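Local atomic coordinates of putative oxidoreductase molybdopterin-binding subunit (Sulfolobus tokodaii, PDB entry 4ZOH), a protein that binds a molybdenum pterin cytosine dinucleotide cofactor and probably serves as the catalytic subunit of an aldehyde oxidase/xanthine dehydrogenase-type hydroxylase. Residues F33-S39 / G77-V83; I46-E51 / V98-Y102; F55-D59 / I68-E72; T73-G77 / N324-T328. One frame throughout, in Å; residues are numbered along the deposited sequence.

Interaction 1 of 4, residues F33-S39 / G77-V83; sequences FVAFVRS and GQPIAIV
Phe36 and Ile82 lie side by side on one face of an antiparallel strand pair, and both branches of the isoleucine serve the ring. Ile82 CG2 sits over a face of Phe36, 4.2 Å from the ring centroid in a CH-pi contact, while Ile82 CG1 reaches Phe36 CE1 at 3.4 Å. Val34 runs alongside Ile82 and presses its CG1 on Ile82 CG2 at a tight 3.3 Å; its CG1 is anti to the backbone N (chi1 178°), the branch that faces this neighbour. Phe36 also meets Pro79 CB and, beyond the pair, Trp241 edge-to-face. On the other face, Val37 sets its CB against Ala81 CB (3.6 Å) and crosses Val83 at about a right angle. The pairing belongs to the alpha/beta hammerhead domain of the xanthine dehydrogenase family, and it is broken by a classic beta bulge: Ile80 and Ala81 both face Val37. Val37 O takes a nearly straight bond from Ile80 N (174°) and a weak one from Ala81 N, so the register slips by one residue before Arg38. Past the bulge, Arg38 stretches from CG to NE and turns its guanidinium so that Gly77 O meets NH1 at the edge, in plane, at 3.0 Å. Its NE and NH2 carry salt bridges to Glu247 and Glu224, so all three nitrogens are engaged and the group's rotation is fixed. Ser39 N and O close the end, bonded to Gln78 O and Gly77 N; with phi at 100°, Gly77 adopts a backbone shape in which a side chain would jam against the preceding carbonyl.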
loop_
_atom_site.group_PDB
_atom_site.type_symbol
_atom_site.label_atom_id
_atom_site.label_comp_id
_atom_site.label_asym_id
_atom_site.label_seq_id
_atom_site.Cartn_x
_atom_site.Cartn_y
_atom_site.Cartn_z
ATOM N N PHE A 33 1.332 -11.836 -9.939
ATOM C CA PHE A 33 0.079 -11.793 -10.688
ATOM C C PHE A 33 -0.442 -13.190 -10.940
ATOM O O PHE A 33 0.334 -14.085 -11.285
ATOM C CB PHE A 33 0.213 -11.003 -11.991
ATOM C CG PHE A 33 -1.109 -10.638 -12.565
ATOM C CD1 PHE A 33 -1.758 -11.501 -13.492
ATOM C CD2 PHE A 33 -1.799 -9.465 -12.090
ATOM C CE1 PHE A 33 -3.024 -11.173 -13.981
ATOM C CE2 PHE A 33 -3.075 -9.152 -12.572
ATOM C CZ PHE A 33 -3.678 -10.000 -13.536
ATOM N N VAL A 34 -1.752 -13.355 -10.756
ATOM C CA VAL A 34 -2.462 -14.653 -10.825
ATOM C C VAL A 34 -3.480 -14.615 -11.969
ATOM O O VAL A 34 -4.288 -13.687 -12.051
ATOM C CB VAL A 34 -3.136 -14.943 -9.454
ATOM C CG1 VAL A 34 -3.951 -16.243 -9.407
ATOM C CG2 VAL A 34 -2.079 -14.975 -8.331
ATOM N N ALA A 35 -3.461 -15.620 -12.839
ATOM C CA ALA A 35 -4.511 -15.762 -13.851
ATOM C C ALA A 35 -5.062 -17.183 -13.770
ATOM O O ALA A 35 -4.330 -18.111 -13.364
ATOM C CB ALA A 35 -3.950 -15.426 -15.242
ATOM N N PHE A 36 -6.333 -17.359 -14.149
ATOM C CA PHE A 36 -6.950 -18.659 -14.187
ATOM C C PHE A 36 -7.078 -19.212 -15.601
ATOM O O PHE A 36 -7.453 -18.485 -16.517
ATOM C CB PHE A 36 -8.293 -18.656 -13.460
ATOM C CG PHE A 36 -8.170 -18.343 -12.014
ATOM C CD1 PHE A 36 -8.335 -19.369 -11.036
ATOM C CD2 PHE A 36 -7.877 -17.017 -11.588
ATOM C CE1 PHE A 36 -8.215 -19.108 -9.684
ATOM C CE2 PHE A 36 -7.761 -16.760 -10.209
ATOM C CZ PHE A 36 -7.914 -17.792 -9.261
ATOM N N VAL A 37 -6.716 -20.495 -15.774
ATOM C CA VAL A 37 -7.037 -21.279 -16.983
ATOM C C VAL A 37 -8.486 -21.688 -16.812
ATOM O O VAL A 37 -8.900 -22.088 -15.707
ATOM C CB VAL A 37 -6.135 -22.557 -17.135
ATOM C CG1 VAL A 37 -6.430 -23.318 -18.450
ATOM C CG2 VAL A 37 -4.645 -22.183 -17.072
ATOM N N ARG A 38 -9.270 -21.530 -17.874
ATOM C CA ARG A 38 -10.747 -21.833 -17.813
ATOM C C ARG A 38 -11.177 -22.922 -18.813
ATOM O O ARG A 38 -10.500 -23.100 -19.861
ATOM C CB ARG A 38 -11.542 -20.550 -18.108
ATOM C CG ARG A 38 -11.425 -19.558 -16.941
ATOM C CD ARG A 38 -11.904 -18.161 -17.383
ATOM N NE ARG A 38 -11.537 -17.158 -16.403
ATOM C CZ ARG A 38 -12.095 -16.960 -15.235
ATOM N NH1 ARG A 38 -13.132 -17.654 -14.825
ATOM N NH2 ARG A 38 -11.623 -15.968 -14.460
ATOM N N SER A 39 -12.244 -23.658 -18.476
ATOM C CA SER A 39 -12.730 -24.739 -19.353
ATOM C C SER A 39 -13.083 -24.177 -20.715
ATOM O O SER A 39 -13.804 -23.126 -20.826
ATOM C CB SER A 39 -13.920 -25.461 -18.765
ATOM O OG SER A 39 -14.226 -26.564 -19.606
ATOM N N GLY A 77 -15.725 -21.440 -19.219
ATOM C CA GLY A 77 -15.353 -20.331 -18.336
ATOM C C GLY A 77 -15.023 -20.771 -16.917
ATOM O O GLY A 77 -14.566 -19.926 -16.105
ATOM N N GLN A 78 -15.284 -22.051 -16.578
ATOM C CA GLN A 78 -14.946 -22.504 -15.230
ATOM C C GLN A 78 -13.427 -22.531 -15.042
ATOM O O GLN A 78 -12.706 -22.983 -15.924
ATOM C CB GLN A 78 -15.544 -23.840 -14.858
ATOM C CG GLN A 78 -15.509 -24.121 -13.328
ATOM C CD GLN A 78 -16.076 -25.499 -13.051
ATOM O OE1 GLN A 78 -16.159 -26.281 -13.976
ATOM N NE2 GLN A 78 -16.532 -25.774 -11.826
ATOM N N PRO A 79 -12.948 -21.985 -13.915
ATOM C CA PRO A 79 -11.520 -22.185 -13.601
ATOM C C PRO A 79 -11.135 -23.688 -13.379
ATOM O O PRO A 79 -11.789 -24.444 -12.579
ATOM C CB PRO A 79 -11.321 -21.373 -12.295
ATOM C CG PRO A 79 -12.514 -20.504 -12.152
ATOM C CD PRO A 79 -13.660 -21.219 -12.856
ATOM N N ILE A 80 -10.105 -24.081 -14.105
ATOM C CA ILE A 80 -9.586 -25.453 -14.037
ATOM C C ILE A 80 -8.108 -25.521 -13.621
ATOM O O ILE A 80 -7.604 -26.597 -13.255
ATOM C CB ILE A 80 -9.882 -26.239 -15.362
ATOM C CG1 ILE A 80 -9.268 -25.547 -16.567
ATOM C CG2 ILE A 80 -11.390 -26.394 -15.472
ATOM C CD1 ILE A 80 -9.303 -26.368 -17.862
ATOM N N ALA A 81 -7.439 -24.368 -13.631
ATOM C CA ALA A 81 -6.029 -24.263 -13.252
ATOM C C ALA A 81 -5.717 -22.805 -12.894
ATOM O O ALA A 81 -6.445 -21.880 -13.349
ATOM C CB ALA A 81 -5.142 -24.697 -14.428
ATOM N N ILE A 82 -4.636 -22.596 -12.134
ATOM C CA ILE A 82 -4.213 -21.241 -11.690
ATOM C C ILE A 82 -2.736 -21.076 -12.033
ATOM O O ILE A 82 -1.935 -21.949 -11.656
ATOM C CB ILE A 82 -4.370 -21.001 -10.183
ATOM C CG1 ILE A 82 -5.707 -21.469 -9.638
ATOM C CG2 ILE A 82 -4.136 -19.525 -9.885
ATOM C CD1 ILE A 82 -5.678 -22.794 -8.926
ATOM N N VAL A 83 -2.372 -20.019 -12.776
ATOM C CA VAL A 83 -1.003 -19.770 -13.011
ATOM C C VAL A 83 -0.577 -18.554 -12.188
ATOM O O VAL A 83 -1.420 -17.629 -11.930
ATOM C CB VAL A 83 -0.635 -19.608 -14.473
ATOM C CG1 VAL A 83 -1.180 -20.802 -15.326
ATOM C CG2 VAL A 83 -1.052 -18.271 -15.073
#

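Interaction 2 of 4, residues I46-E51 / V98-Y102; sequences IKVKKE and VEVEY
Strands 46-48 and 100-102 run antiparallel at 167°, with Lys47 and Glu101 as the hydrogen-bonded pair flanked by the non-hydrogen-bonded pairs Ile46-Tyr102 and Val48-Val100. Lys47 N and O both bond to the Glu101 backbone, and Lys49 N continues the pairing to Glu99 O at 3.1 Å. On the apolar face, Ile46 turns its CG2 to Tyr102, 3.7 Å from CD1 and only slightly farther from CE1; Tyr102 OH is hydrogen-bonded to Lys40 N. Val100 CG1 stands above the centre of the Tyr102 ring, 3.7 Å from its plane, and touches Ile46 CG2 as well, so the three side chains form one apolar cluster. Farther along the same face, Val48 CG1, anti to the backbone N (chi1 -166°), meets Val98 CG1 at 3.7 Å. The opposite face is charged and exposed. Lys47 and Glu101 point the same way there, but only the lysine methylenes graze the carboxylate, since the ammonium swings off at the bend in chi3. Lys49 CD similarly lies 3.5 Å from Glu99 OE1. Glu51 OE1 comes within 3.5 Å of Glu99 OE2, their carboxylate planes 74° apart; this like-charge approach is probably eased by Lys49, whose NZ makes a long salt bridge to Glu51. A water bound by Glu99 N donates to Lys49 O and, weakly, to Glu51 OE1, bridging the segments where they part. Strand 44-48 is the middle of a three-stranded sheet, between 72-73 and 100-104; the apolar face rests on Ile80 and Val83 of strand 79-85 and on strand 54-56.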
loop_
_atom_site.group_PDB
_atom_site.type_symbol
_atom_site.label_atom_id
_atom_site.label_comp_id
_atom_site.label_asym_id
_atom_site.label_seq_id
_atom_site.Cartn_x
_atom_site.Cartn_y
_atom_site.Cartn_z
ATOM N N ILE A 46 -11.363 -33.686 -16.682
ATOM C CA ILE A 46 -10.100 -32.962 -16.867
ATOM C C ILE A 46 -8.896 -33.552 -16.112
ATOM O O ILE A 46 -9.043 -34.011 -14.977
ATOM C CB ILE A 46 -10.248 -31.447 -16.466
ATOM C CG1 ILE A 46 -10.999 -31.300 -15.138
ATOM C CG2 ILE A 46 -10.886 -30.628 -17.620
ATOM C CD1 ILE A 46 -10.535 -30.096 -14.305
ATOM N N LYS A 47 -7.732 -33.449 -16.735
ATOM C CA LYS A 47 -6.420 -33.679 -16.075
ATOM C C LYS A 47 -5.561 -32.535 -16.456
ATOM O O LYS A 47 -5.461 -32.179 -17.645
ATOM C CB LYS A 47 -5.697 -34.963 -16.541
ATOM C CG LYS A 47 -5.996 -36.184 -15.698
ATOM C CD LYS A 47 -4.972 -37.303 -15.925
ATOM C CE LYS A 47 -3.936 -37.350 -14.787
ATOM N NZ LYS A 47 -2.699 -38.129 -15.117
ATOM N N VAL A 48 -4.976 -31.942 -15.439
ATOM C CA VAL A 48 -4.126 -30.807 -15.635
ATOM C C VAL A 48 -2.790 -31.162 -15.050
ATOM O O VAL A 48 -2.724 -31.570 -13.903
ATOM C CB VAL A 48 -4.626 -29.538 -14.893
ATOM C CG1 VAL A 48 -3.885 -28.363 -15.446
ATOM C CG2 VAL A 48 -6.118 -29.331 -15.029
ATOM N N LYS A 49 -1.736 -31.001 -15.840
ATOM C CA LYS A 49 -0.396 -31.243 -15.353
ATOM C C LYS A 49 0.056 -30.078 -14.435
ATOM O O LYS A 49 0.240 -28.917 -14.918
ATOM C CB LYS A 49 0.568 -31.369 -16.520
ATOM C CG LYS A 49 1.871 -31.952 -16.039
ATOM C CD LYS A 49 2.807 -32.214 -17.191
ATOM C CE LYS A 49 4.054 -32.901 -16.674
ATOM N NZ LYS A 49 5.207 -32.305 -17.374
ATOM N N LYS A 50 0.193 -30.390 -13.134
ATOM C CA LYS A 50 0.775 -29.474 -12.128
ATOM C C LYS A 50 2.248 -29.332 -12.491
ATOM O O LYS A 50 2.905 -30.329 -12.823
ATOM C CB LYS A 50 0.522 -29.980 -10.700
ATOM C CG LYS A 50 1.110 -29.176 -9.544
ATOM C CD LYS A 50 0.437 -29.645 -8.253
ATOM C CE LYS A 50 1.162 -29.217 -6.980
ATOM N NZ LYS A 50 1.012 -27.769 -6.691
ATOM N N GLU A 51 2.709 -28.076 -12.528
ATOM C CA GLU A 51 4.055 -27.664 -13.034
ATOM C C GLU A 51 4.487 -26.378 -12.341
ATOM O O GLU A 51 3.710 -25.799 -11.590
ATOM C CB GLU A 51 4.073 -27.496 -14.540
ATOM C CG GLU A 51 3.847 -28.804 -15.272
ATOM C CD GLU A 51 4.364 -28.770 -16.694
ATOM O OE1 GLU A 51 3.563 -28.945 -17.639
ATOM O OE2 GLU A 51 5.581 -28.561 -16.873
ATOM N N VAL A 98 -0.090 -24.199 -20.145
ATOM C CA VAL A 98 -0.734 -25.168 -19.277
ATOM C C VAL A 98 -1.216 -26.329 -20.155
ATOM O O VAL A 98 -1.539 -26.114 -21.309
ATOM C CB VAL A 98 -1.849 -24.563 -18.445
ATOM C CG1 VAL A 98 -2.442 -25.591 -17.476
ATOM C CG2 VAL A 98 -1.338 -23.337 -17.670
ATOM N N GLU A 99 -1.189 -27.539 -19.598
ATOM C CA GLU A 99 -1.433 -28.786 -20.297
ATOM C C GLU A 99 -2.661 -29.443 -19.714
ATOM O O GLU A 99 -2.662 -29.946 -18.586
ATOM C CB GLU A 99 -0.221 -29.741 -20.160
ATOM C CG GLU A 99 0.841 -29.606 -21.261
ATOM C CD GLU A 99 2.130 -30.388 -20.922
ATOM O OE1 GLU A 99 2.038 -31.596 -20.537
ATOM O OE2 GLU A 99 3.233 -29.789 -21.001
ATOM N N VAL A 100 -3.743 -29.411 -20.483
ATOM C CA VAL A 100 -5.039 -29.881 -19.961
ATOM C C VAL A 100 -5.471 -31.040 -20.807
ATOM O O VAL A 100 -5.405 -30.982 -22.034
ATOM C CB VAL A 100 -6.158 -28.791 -19.996
ATOM C CG1 VAL A 100 -7.424 -29.366 -19.392
ATOM C CG2 VAL A 100 -5.692 -27.512 -19.253
ATOM N N GLU A 101 -5.915 -32.078 -20.149
ATOM C CA GLU A 101 -6.438 -33.175 -20.903
ATOM C C GLU A 101 -7.950 -33.237 -20.626
ATOM O O GLU A 101 -8.411 -33.407 -19.460
ATOM C CB GLU A 101 -5.649 -34.479 -20.614
ATOM C CG GLU A 101 -6.476 -35.777 -20.746
ATOM C CD GLU A 101 -5.901 -37.009 -19.999
ATOM O OE1 GLU A 101 -6.670 -37.676 -19.240
ATOM O OE2 GLU A 101 -4.685 -37.301 -20.158
ATOM N N TYR A 102 -8.713 -33.094 -21.711
ATOM C CA TYR A 102 -10.180 -33.124 -21.670
ATOM C C TYR A 102 -10.808 -34.440 -22.180
ATOM O O TYR A 102 -10.428 -34.939 -23.203
ATOM C CB TYR A 102 -10.728 -32.000 -22.554
ATOM C CG TYR A 102 -10.466 -30.530 -22.153
ATOM C CD1 TYR A 102 -11.278 -29.888 -21.212
ATOM C CD2 TYR A 102 -9.504 -29.763 -22.822
ATOM C CE1 TYR A 102 -11.103 -28.505 -20.934
ATOM C CE2 TYR A 102 -9.308 -28.415 -22.540
ATOM C CZ TYR A 102 -10.133 -27.796 -21.587
ATOM O OH TYR A 102 -9.988 -26.460 -21.327
HETATM O O HOH W 1 0.435 -27.861 -17.266
#

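Interaction 3 of 4, residues F55-D59 / I68-E72; sequences FTGED and IATKE
Thr70 holds its CG2 anti to the carbonyl carbon, with OG1 at chi1 52°, and this rotation lays the methyl on the peptide of Gly57, 3.2 Å from Gly57 C. Glu58, bent at chi2 (-67°), folds its carboxylate back across Thr70 at about a right angle until OE2 stands 3.6 Å from Thr70 CB. Ile68 comes in from another part of its segment, with CG2 3.6 Å from Gly57 CA. Glycine suits this point of closest approach: a CB here would run into both Ala69 O and the Thr70 methyl. The first segment leaves strand 54-56 through an ST turn, in which Thr56 OG1 accepts from Glu58 N, and Asp59 OD2 takes the Thr56 N-H on its anti side. This turn of the hammerhead domain packs on the irregular loop 68-72, itself shaped by Asp65 OD1, which receives three successive backbone N-H groups from Thr70 to Glu72. A water joins the backbones, accepting from Gly57 N at 2.8 Å and donating to Ala69 O at 2.7 Å. Toward solvent, Glu58 OE2 and Lys71 NZ form a long salt bridge of 3.8 Å, with a second water weakly bonded to both. With an alanine in place of Glu58, the Lys71 ammonium would probably lose its mate and this water one of its holders. Thr70 OG1, turned from the methyl contact, is hydrogen-bonded to Lys64 O.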
loop_
_atom_site.group_PDB
_atom_site.type_symbol
_atom_site.label_atom_id
_atom_site.label_comp_id
_atom_site.label_asym_id
_atom_site.label_seq_id
_atom_site.Cartn_x
_atom_site.Cartn_y
_atom_site.Cartn_z
ATOM N N PHE A 55 -0.809 -24.283 -10.738
ATOM C CA PHE A 55 -1.585 -24.907 -9.660
ATOM C C PHE A 55 -2.901 -25.455 -10.209
ATOM O O PHE A 55 -3.374 -25.022 -11.283
ATOM C CB PHE A 55 -1.812 -23.911 -8.457
ATOM C CG PHE A 55 -0.510 -23.412 -7.866
ATOM C CD1 PHE A 55 0.014 -24.007 -6.702
ATOM C CD2 PHE A 55 0.251 -22.440 -8.540
ATOM C CE1 PHE A 55 1.243 -23.588 -6.192
ATOM C CE2 PHE A 55 1.473 -22.017 -8.050
ATOM C CZ PHE A 55 1.980 -22.603 -6.896
ATOM N N THR A 56 -3.507 -26.403 -9.494
ATOM C CA THR A 56 -4.719 -26.996 -10.054
ATOM C C THR A 56 -5.749 -26.988 -8.967
ATOM O O THR A 56 -5.452 -26.592 -7.837
ATOM C CB THR A 56 -4.491 -28.478 -10.513
ATOM O OG1 THR A 56 -4.313 -29.251 -9.347
ATOM C CG2 THR A 56 -3.268 -28.597 -11.396
ATOM N N GLY A 57 -6.929 -27.506 -9.275
ATOM C CA GLY A 57 -7.964 -27.548 -8.283
ATOM C C GLY A 57 -7.582 -28.350 -7.077
ATOM O O GLY A 57 -8.156 -28.143 -6.003
ATOM N N GLU A 58 -6.672 -29.311 -7.246
ATOM C CA GLU A 58 -6.244 -30.178 -6.099
ATOM C C GLU A 58 -5.532 -29.381 -5.042
ATOM O O GLU A 58 -5.596 -29.721 -3.888
ATOM C CB GLU A 58 -5.310 -31.349 -6.557
ATOM C CG GLU A 58 -5.973 -32.305 -7.573
ATOM C CD GLU A 58 -7.149 -33.151 -7.026
ATOM O OE1 GLU A 58 -7.502 -33.124 -5.803
ATOM O OE2 GLU A 58 -7.754 -33.890 -7.858
ATOM N N ASP A 59 -4.873 -28.306 -5.461
ATOM C CA ASP A 59 -4.244 -27.378 -4.532
ATOM C C ASP A 59 -5.228 -26.536 -3.753
ATOM O O ASP A 59 -4.861 -25.956 -2.744
ATOM C CB ASP A 59 -3.278 -26.465 -5.275
ATOM C CG ASP A 59 -2.150 -27.224 -5.918
ATOM O OD1 ASP A 59 -1.530 -28.048 -5.240
ATOM O OD2 ASP A 59 -1.827 -26.986 -7.087
ATOM N N ILE A 68 -12.957 -24.667 -7.426
ATOM C CA ILE A 68 -12.169 -24.928 -8.658
ATOM C C ILE A 68 -12.425 -26.396 -9.118
ATOM O O ILE A 68 -12.488 -27.280 -8.268
ATOM C CB ILE A 68 -10.679 -24.674 -8.462
ATOM C CG1 ILE A 68 -10.410 -23.260 -7.867
ATOM C CG2 ILE A 68 -9.898 -24.868 -9.805
ATOM C CD1 ILE A 68 -10.783 -22.028 -8.800
ATOM N N ALA A 69 -12.599 -26.653 -10.427
ATOM C CA ALA A 69 -12.850 -28.010 -10.868
ATOM C C ALA A 69 -11.530 -28.733 -10.768
ATOM O O ALA A 69 -10.463 -28.150 -11.131
ATOM C CB ALA A 69 -13.355 -28.057 -12.270
ATOM N N THR A 70 -11.610 -29.981 -10.264
ATOM C CA THR A 70 -10.435 -30.933 -10.142
ATOM C C THR A 70 -10.488 -32.110 -11.110
ATOM O O THR A 70 -9.573 -32.271 -11.894
ATOM C CB THR A 70 -10.304 -31.491 -8.730
ATOM O OG1 THR A 70 -11.562 -32.035 -8.356
ATOM C CG2 THR A 70 -9.966 -30.409 -7.744
ATOM N N LYS A 71 -11.580 -32.891 -11.095
ATOM C CA LYS A 71 -11.840 -33.996 -12.095
ATOM C C LYS A 71 -12.832 -33.674 -13.195
ATOM O O LYS A 71 -12.767 -34.264 -14.308
ATOM C CB LYS A 71 -12.434 -35.234 -11.438
ATOM C CG LYS A 71 -12.313 -35.341 -9.949
ATOM C CD LYS A 71 -11.088 -36.133 -9.582
ATOM C CE LYS A 71 -11.296 -36.719 -8.193
ATOM N NZ LYS A 71 -9.942 -36.954 -7.632
ATOM N N GLU A 72 -13.782 -32.776 -12.890
ATOM C CA GLU A 72 -14.892 -32.565 -13.800
ATOM C C GLU A 72 -15.320 -31.083 -13.853
ATOM O O GLU A 72 -15.760 -30.511 -12.829
ATOM C CB GLU A 72 -16.065 -33.462 -13.389
ATOM C CG GLU A 72 -17.184 -33.622 -14.454
ATOM C CD GLU A 72 -18.349 -34.469 -13.911
ATOM O OE1 GLU A 72 -18.101 -35.337 -13.034
ATOM O OE2 GLU A 72 -19.525 -34.250 -14.316
HETATM O O HOH W 2 -7.836 -28.479 -11.688
HETATM O O HOH W 3 -10.025 -33.830 -6.446
#

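Interaction 4 of 4, residues T73-G77 / N324-T328; sequences TTYVG and NITPT
Tyr75 runs alongside residues 325-327 from its CB to its hydroxyl. CB begins against the backbone, 3.3 Å from Ile325 C, and CG follows over the same peptide, close to Thr326 N. One ortho carbon, CD1, lies 3.5 Å from Thr326 CA, whereas CD2 has already come under the proline. Farther out, CE1 and CE2 both stand 3.7 Å from Pro327 CD, and CZ is nearer still at 3.4 Å. The hydroxyl OH ends 3.8 Å from that same carbon. Pro327 CD is thus poised over the ring face, 19° off the normal, in a CH-pi contact, with the proline at about a right angle to the tyrosine. The ring gets there because CG lies between the backbone N and the carbonyl carbon (chi1 58°), a rotation that turns it along the opposing chain. A leucine in place of Tyr75 would probably leave Pro327 CD without its aromatic face and open a gap beside that proline. At the backbone end of the tyrosine, Asn324 ND2 donates to Thr74 O at 3.1 Å from above the carbonyl plane, not on a lone pair. The same amide is gripped through Val108 N on OD1 and Val121 O on ND2, which fixes its flip. Two waters stitch the backbones, one from Val76 N to Asn324 O, the other from Val76 O to Thr326 N. The contact joins a hammerhead loop to a loop of the molybdopterin-binding domain, and its chemistry implies a buried domain junction held by one aromatic face, an amide and bridging waters that satisfy polar backbone atoms.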
loop_
_atom_site.group_PDB
_atom_site.type_symbol
_atom_site.label_atom_id
_atom_site.label_comp_id
_atom_site.label_asym_id
_atom_site.label_seq_id
_atom_site.Cartn_x
_atom_site.Cartn_y
_atom_site.Cartn_z
ATOM N N THR A 73 -15.190 -30.508 -15.049
ATOM C CA THR A 73 -15.638 -29.158 -15.313
ATOM C C THR A 73 -17.052 -29.133 -15.913
ATOM O O THR A 73 -17.316 -29.894 -16.856
ATOM C CB THR A 73 -14.660 -28.387 -16.209
ATOM O OG1 THR A 73 -15.172 -27.050 -16.385
ATOM C CG2 THR A 73 -14.469 -29.041 -17.548
ATOM N N THR A 74 -17.897 -28.221 -15.395
ATOM C CA THR A 74 -19.293 -28.077 -15.726
ATOM C C THR A 74 -19.793 -26.835 -16.508
ATOM O O THR A 74 -21.027 -26.680 -16.637
ATOM C CB THR A 74 -20.146 -28.216 -14.493
ATOM O OG1 THR A 74 -19.637 -27.351 -13.471
ATOM C CG2 THR A 74 -20.125 -29.685 -13.970
ATOM N N TYR A 75 -18.886 -25.992 -17.042
ATOM C CA TYR A 75 -19.265 -24.836 -17.898
ATOM C C TYR A 75 -18.051 -24.252 -18.532
ATOM O O TYR A 75 -16.988 -24.198 -17.887
ATOM C CB TYR A 75 -20.062 -23.742 -17.101
ATOM C CG TYR A 75 -19.407 -23.125 -15.886
ATOM C CD1 TYR A 75 -18.780 -21.864 -15.968
ATOM C CD2 TYR A 75 -19.366 -23.792 -14.652
ATOM C CE1 TYR A 75 -18.186 -21.279 -14.861
ATOM C CE2 TYR A 75 -18.766 -23.217 -13.543
ATOM C CZ TYR A 75 -18.179 -21.926 -13.658
ATOM O OH TYR A 75 -17.595 -21.314 -12.549
ATOM N N VAL A 76 -18.163 -23.863 -19.795
ATOM C CA VAL A 76 -17.180 -22.981 -20.425
ATOM C C VAL A 76 -16.996 -21.742 -19.510
ATOM O O VAL A 76 -18.000 -21.172 -18.982
ATOM C CB VAL A 76 -17.627 -22.577 -21.797
ATOM C CG1 VAL A 76 -16.560 -21.758 -22.560
ATOM C CG2 VAL A 76 -17.985 -23.844 -22.562
ATOM N N GLY A 77 -15.725 -21.440 -19.219
ATOM C CA GLY A 77 -15.353 -20.331 -18.336
ATOM C C GLY A 77 -15.023 -20.771 -16.917
ATOM O O GLY A 77 -14.566 -19.926 -16.105
ATOM N N ASN A 324 -25.324 -26.604 -18.136
ATOM C CA ASN A 324 -23.873 -26.484 -18.309
ATOM C C ASN A 324 -23.390 -25.113 -18.735
ATOM O O ASN A 324 -22.692 -25.006 -19.756
ATOM C CB ASN A 324 -23.326 -27.571 -19.250
ATOM C CG ASN A 324 -23.424 -28.955 -18.632
ATOM O OD1 ASN A 324 -24.322 -29.720 -18.976
ATOM N ND2 ASN A 324 -22.527 -29.254 -17.652
ATOM N N ILE A 325 -23.758 -24.070 -17.943
ATOM C CA ILE A 325 -23.275 -22.701 -18.196
ATOM C C ILE A 325 -22.907 -22.052 -16.904
ATOM O O ILE A 325 -23.241 -22.538 -15.733
ATOM C CB ILE A 325 -24.315 -21.817 -18.972
ATOM C CG1 ILE A 325 -25.565 -21.594 -18.106
ATOM C CG2 ILE A 325 -24.642 -22.418 -20.328
ATOM C CD1 ILE A 325 -26.617 -20.727 -18.782
ATOM N N THR A 326 -22.206 -20.950 -17.090
ATOM C CA THR A 326 -21.807 -20.090 -15.983
ATOM C C THR A 326 -22.891 -20.065 -14.889
ATOM O O THR A 326 -24.051 -19.722 -15.167
ATOM C CB THR A 326 -21.614 -18.628 -16.517
ATOM O OG1 THR A 326 -20.801 -18.672 -17.678
ATOM C CG2 THR A 326 -20.934 -17.839 -15.481
ATOM N N PRO A 327 -22.549 -20.364 -13.627
ATOM C CA PRO A 327 -23.646 -20.240 -12.676
ATOM C C PRO A 327 -24.321 -18.823 -12.613
ATOM O O PRO A 327 -23.622 -17.812 -12.596
ATOM C CB PRO A 327 -22.945 -20.528 -11.330
ATOM C CG PRO A 327 -21.743 -21.337 -11.702
ATOM C CD PRO A 327 -21.284 -20.629 -12.931
ATOM N N THR A 328 -25.634 -18.782 -12.440
ATOM C CA THR A 328 -26.445 -17.579 -12.495
ATOM C C THR A 328 -26.360 -16.901 -11.119
ATOM O O THR A 328 -26.294 -17.588 -10.110
ATOM C CB THR A 328 -27.920 -17.980 -12.797
ATOM O OG1 THR A 328 -27.937 -18.867 -13.941
ATOM C CG2 THR A 328 -28.821 -16.654 -13.065
HETATM O O HOH W 4 -20.636 -20.957 -19.699
HETATM O O HOH W 5 -21.009 -23.425 -21.171
#

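Interactions 1, 2 and 3 all lie in the hammerhead domain, whereas interaction 4 ties that domain to the cofactor-binding part of the chain. Interaction 1 is its buried core: strand 79-85 bonds to strand 54-56 of interaction 3, and its side chains Val37, Ile80 and Val83 pack on the apolar face of interaction 2. Interaction 2 is a surface pairing, apolar inward and charged outward; interaction 3, partly buried, has no direct hydrogen bond between its segments and relies on packing and water. The salt bridge Lys50-Asp59 links these two. Gly77 belongs to both interactions 1 and 4, so the strand pair leads directly into the buried, water-bridged interface.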